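Local coordinates for RNA-binding protein, putative (Trypanosoma brucei, PDB 6E4O) that binds and remodels RNA, probably including mRNA, through this RNA recognition motif of a longer kinetoplastid RNA-editing protein, at residues T19-A27 / L58-L68. Numbering follows the deposited sequence.
Sequences TLKDHLRQA and LQASELEGATL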
loop_
_atom_site.group_PDB
_atom_site.type_symbol
_atom_site.label_atom_id
_atom_site.label_comp_id
_atom_site.label_asym_id
_atom_site.label_seq_id
_atom_site.Cartn_x
_atom_site.Cartn_y
_atom_site.Cartn_z
ATOM N N THR A 19 1.077 -9.526 -3.050
ATOM C CA THR A 19 2.126 -9.339 -2.053
ATOM C C THR A 19 1.996 -7.988 -1.347
ATOM O O THR A 19 2.150 -7.893 -0.128
ATOM C CB THR A 19 3.508 -9.465 -2.702
ATOM O OG1 THR A 19 3.637 -10.783 -3.244
ATOM C CG2 THR A 19 4.611 -9.220 -1.683
ATOM N N LEU A 20 1.709 -6.946 -2.117
ATOM C CA LEU A 20 1.465 -5.627 -1.545
ATOM C C LEU A 20 0.228 -5.654 -0.669
ATOM O O LEU A 20 0.208 -5.087 0.426
ATOM C CB LEU A 20 1.291 -4.591 -2.653
ATOM C CG LEU A 20 0.984 -3.180 -2.142
ATOM C CD1 LEU A 20 2.077 -2.705 -1.190
ATOM C CD2 LEU A 20 0.836 -2.219 -3.316
ATOM N N LYS A 21 -0.814 -6.315 -1.155
ATOM C CA LYS A 21 -2.047 -6.416 -0.392
ATOM C C LYS A 21 -1.785 -7.065 0.965
ATOM O O LYS A 21 -2.243 -6.568 1.994
ATOM C CB LYS A 21 -3.110 -7.205 -1.157
ATOM C CG LYS A 21 -4.400 -7.396 -0.369
ATOM C CD LYS A 21 -5.425 -8.173 -1.176
ATOM C CE LYS A 21 -6.693 -8.442 -0.376
ATOM N NZ LYS A 21 -7.735 -9.094 -1.221
ATOM N N ASP A 22 -1.047 -8.171 0.975
ATOM C CA ASP A 22 -0.760 -8.850 2.235
ATOM C C ASP A 22 0.030 -7.963 3.190
ATOM O O ASP A 22 -0.208 -7.980 4.401
ATOM C CB ASP A 22 -0.025 -10.177 2.015
ATOM C CG ASP A 22 -0.957 -11.299 1.609
ATOM O OD1 ASP A 22 -2.177 -11.193 1.863
ATOM O OD2 ASP A 22 -0.468 -12.294 1.037
ATOM N N HIS A 23 0.978 -7.204 2.651
ATOM C CA HIS A 23 1.757 -6.275 3.458
ATOM C C HIS A 23 0.836 -5.244 4.129
ATOM O O HIS A 23 0.961 -4.946 5.320
ATOM C CB HIS A 23 2.810 -5.582 2.588
ATOM C CG HIS A 23 3.725 -4.675 3.353
ATOM N ND1 HIS A 23 4.653 -5.141 4.255
ATOM C CD2 HIS A 23 3.858 -3.328 3.328
ATOM C CE1 HIS A 23 5.317 -4.115 4.767
ATOM N NE2 HIS A 23 4.854 -3.007 4.220
ATOM N N LEU A 24 -0.103 -4.714 3.357
ATOM C CA LEU A 24 -0.961 -3.631 3.829
ATOM C C LEU A 24 -2.120 -4.122 4.691
ATOM O O LEU A 24 -2.800 -3.329 5.344
ATOM C CB LEU A 24 -1.474 -2.820 2.634
ATOM C CG LEU A 24 -0.375 -2.040 1.917
ATOM C CD1 LEU A 24 -0.923 -1.425 0.632
ATOM C CD2 LEU A 24 0.207 -0.968 2.821
ATOM N N ARG A 25 -2.352 -5.432 4.700
ATOM C CA ARG A 25 -3.382 -5.988 5.574
ATOM C C ARG A 25 -3.004 -5.779 7.036
ATOM O O ARG A 25 -3.825 -5.961 7.928
ATOM C CB ARG A 25 -3.618 -7.477 5.299
ATOM C CG ARG A 25 -4.484 -7.760 4.078
ATOM C CD ARG A 25 -5.168 -9.115 4.210
ATOM N NE ARG A 25 -4.237 -10.219 4.030
ATOM C CZ ARG A 25 -4.305 -11.379 4.674
ATOM N NH1 ARG A 25 -5.261 -11.605 5.572
ATOM N NH2 ARG A 25 -3.403 -12.314 4.423
ATOM N N GLN A 26 -1.751 -5.401 7.280
ATOM C CA GLN A 26 -1.333 -5.020 8.622
ATOM C C GLN A 26 -2.128 -3.817 9.116
ATOM O O GLN A 26 -2.265 -3.607 10.321
ATOM C CB GLN A 26 0.145 -4.642 8.640
ATOM C CG GLN A 26 1.113 -5.804 8.454
ATOM C CD GLN A 26 2.545 -5.329 8.532
ATOM O OE1 GLN A 26 3.098 -5.185 9.617
ATOM N NE2 GLN A 26 3.141 -5.049 7.377
ATOM N N ALA A 27 -2.627 -3.015 8.178
ATOM C CA ALA A 27 -3.345 -1.792 8.525
ATOM C C ALA A 27 -4.854 -1.961 8.431
ATOM O O ALA A 27 -5.602 -1.247 9.092
ATOM C CB ALA A 27 -2.901 -0.655 7.636
ATOM N N LEU A 58 2.795 2.368 8.618
ATOM C CA LEU A 58 3.532 1.541 7.661
ATOM C C LEU A 58 4.395 2.377 6.721
ATOM O O LEU A 58 4.955 1.862 5.769
ATOM C CB LEU A 58 2.571 0.639 6.860
ATOM C CG LEU A 58 1.742 -0.394 7.647
ATOM C CD1 LEU A 58 0.796 -1.143 6.708
ATOM C CD2 LEU A 58 2.652 -1.407 8.363
ATOM N N GLN A 59 4.512 3.667 7.015
ATOM C CA GLN A 59 5.358 4.548 6.227
ATOM C C GLN A 59 6.795 4.050 6.260
ATOM O O GLN A 59 7.304 3.679 7.321
ATOM C CB GLN A 59 5.290 5.971 6.773
ATOM C CG GLN A 59 6.063 7.004 5.955
ATOM C CD GLN A 59 5.510 7.134 4.551
ATOM O OE1 GLN A 59 5.748 6.275 3.696
ATOM N NE2 GLN A 59 4.745 8.189 4.316
ATOM N N ALA A 60 7.438 4.038 5.098
ATOM C CA ALA A 60 8.837 3.644 4.989
ATOM C C ALA A 60 9.112 2.234 5.517
ATOM O O ALA A 60 10.221 1.933 5.963
ATOM C CB ALA A 60 9.728 4.665 5.684
ATOM N N SER A 61 8.108 1.364 5.458
ATOM C CA SER A 61 8.318 -0.034 5.797
ATOM C C SER A 61 8.903 -0.792 4.608
ATOM O O SER A 61 8.660 -0.458 3.460
ATOM C CB SER A 61 7.023 -0.697 6.278
ATOM O OG SER A 61 6.004 -0.608 5.298
ATOM N N GLU A 62 9.700 -1.809 4.892
ATOM C CA GLU A 62 10.324 -2.579 3.826
ATOM C C GLU A 62 9.443 -3.738 3.379
ATOM O O GLU A 62 8.891 -4.473 4.204
ATOM C CB GLU A 62 11.689 -3.103 4.278
ATOM C CG GLU A 62 12.612 -3.420 3.119
ATOM C CD GLU A 62 13.979 -3.877 3.576
ATOM O OE1 GLU A 62 14.887 -3.026 3.675
ATOM O OE2 GLU A 62 14.137 -5.087 3.820
ATOM N N LEU A 63 9.303 -3.885 2.067
ATOM C CA LEU A 63 8.594 -5.019 1.486
ATOM C C LEU A 63 9.455 -5.633 0.392
ATOM O O LEU A 63 9.846 -4.956 -0.567
ATOM C CB LEU A 63 7.237 -4.585 0.917
ATOM C CG LEU A 63 6.426 -5.667 0.180
ATOM C CD1 LEU A 63 6.182 -6.886 1.046
ATOM C CD2 LEU A 63 5.104 -5.091 -0.318
ATOM N N GLU A 64 9.769 -6.914 0.545
ATOM C CA GLU A 64 10.632 -7.591 -0.414
ATOM C C GLU A 64 11.886 -6.771 -0.697
ATOM O O GLU A 64 12.305 -6.619 -1.855
ATOM C CB GLU A 64 9.874 -7.888 -1.708
ATOM C CG GLU A 64 8.651 -8.766 -1.485
ATOM C CD GLU A 64 8.179 -9.465 -2.754
ATOM O OE1 GLU A 64 7.913 -8.780 -3.766
ATOM O OE2 GLU A 64 8.067 -10.708 -2.736
ATOM N N GLY A 65 12.463 -6.232 0.377
ATOM C CA GLY A 65 13.756 -5.575 0.326
ATOM C C GLY A 65 13.725 -4.130 -0.124
ATOM O O GLY A 65 14.778 -3.508 -0.246
ATOM N N ALA A 66 12.526 -3.595 -0.369
ATOM C CA ALA A 66 12.373 -2.218 -0.830
ATOM C C ALA A 66 11.552 -1.389 0.151
ATOM O O ALA A 66 10.521 -1.847 0.640
ATOM C CB ALA A 66 11.705 -2.198 -2.208
ATOM N N THR A 67 12.000 -0.162 0.414
ATOM C CA THR A 67 11.302 0.740 1.325
ATOM C C THR A 67 10.173 1.450 0.602
ATOM O O THR A 67 10.391 2.068 -0.442
ATOM C CB THR A 67 12.245 1.811 1.873
ATOM O OG1 THR A 67 13.299 1.173 2.596
ATOM C CG2 THR A 67 11.498 2.763 2.796
ATOM N N LEU A 68 8.972 1.379 1.166
ATOM C CA LEU A 68 7.798 1.967 0.518
ATOM C C LEU A 68 7.529 3.371 1.021
ATOM O O LEU A 68 7.732 3.668 2.196
ATOM C CB LEU A 68 6.561 1.108 0.770
ATOM C CG LEU A 68 6.641 -0.380 0.436
ATOM C CD1 LEU A 68 5.309 -1.023 0.728
ATOM C CD2 LEU A 68 7.047 -0.600 -1.008
HETATM O O HOH W 1 5.407 -10.334 -5.243
#
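His23 reaches from helix 17-24 to Ser61, and its NE2 donates to Ser61 OG over 2.9 Å in a nearly straight bond (162°) with the hydroxyl oxygen almost in the ring plane. One face of the imidazole lies on Leu63, whose CB sits over the ring centre at 4.2 Å from the centroid, a CH-pi contact. The Leu63 side chain runs antiparallel to that of His23, and its CD2 lies 3.7 Å from His23 CB. Leu68 CD1 approaches the ring obliquely, 3.8 Å from His23 CD2. The trans chi1 of His23 (-176°) points the imidazole away from its own backbone N and toward the hairpin of 62-63 and 66-70. A leucine-lined seam with a single direct hydrogen bond across it thus joins the first helix of the RRM to its edge hairpin.

On one flank, Leu20 CD1 meets the CD2 branch of Leu63 and CD1 of Leu68; Leu20 also packs on Val43 of the sheet. Beyond it Thr19 turns its methyl to the carboxylate of Glu64, CG2 to CD 3.7 Å. Glu64 OE1 is held chiefly by Thr15 OG1, and a water bonded to Thr19 OG1 also donates a longer bond to it. On the other flank Leu58 divides its branches: CD1 touches Ala27 CB (3.8 Å) and Leu24 CD2, and CD2 lies against the amide of Gln26. That amide is tied back to the helix by Gln26 NE2 donating to His23 O at 3.0 Å.

Second-shell bonds fix the acceptor. Ser61 OG donates to Leu58 O (2.7 Å), which also takes the Ser61 N-H closing the type II turn 58-61. Because the hydroxyl proton is spent there, Ser61 OG offers its oxygen to His23. NE2 therefore carries a proton, consistent with the NE2-H tautomer if the ring is neutral, though a doubly protonated ring is not excluded. This fixed donor-acceptor order orients the imidazole within its apolar packing.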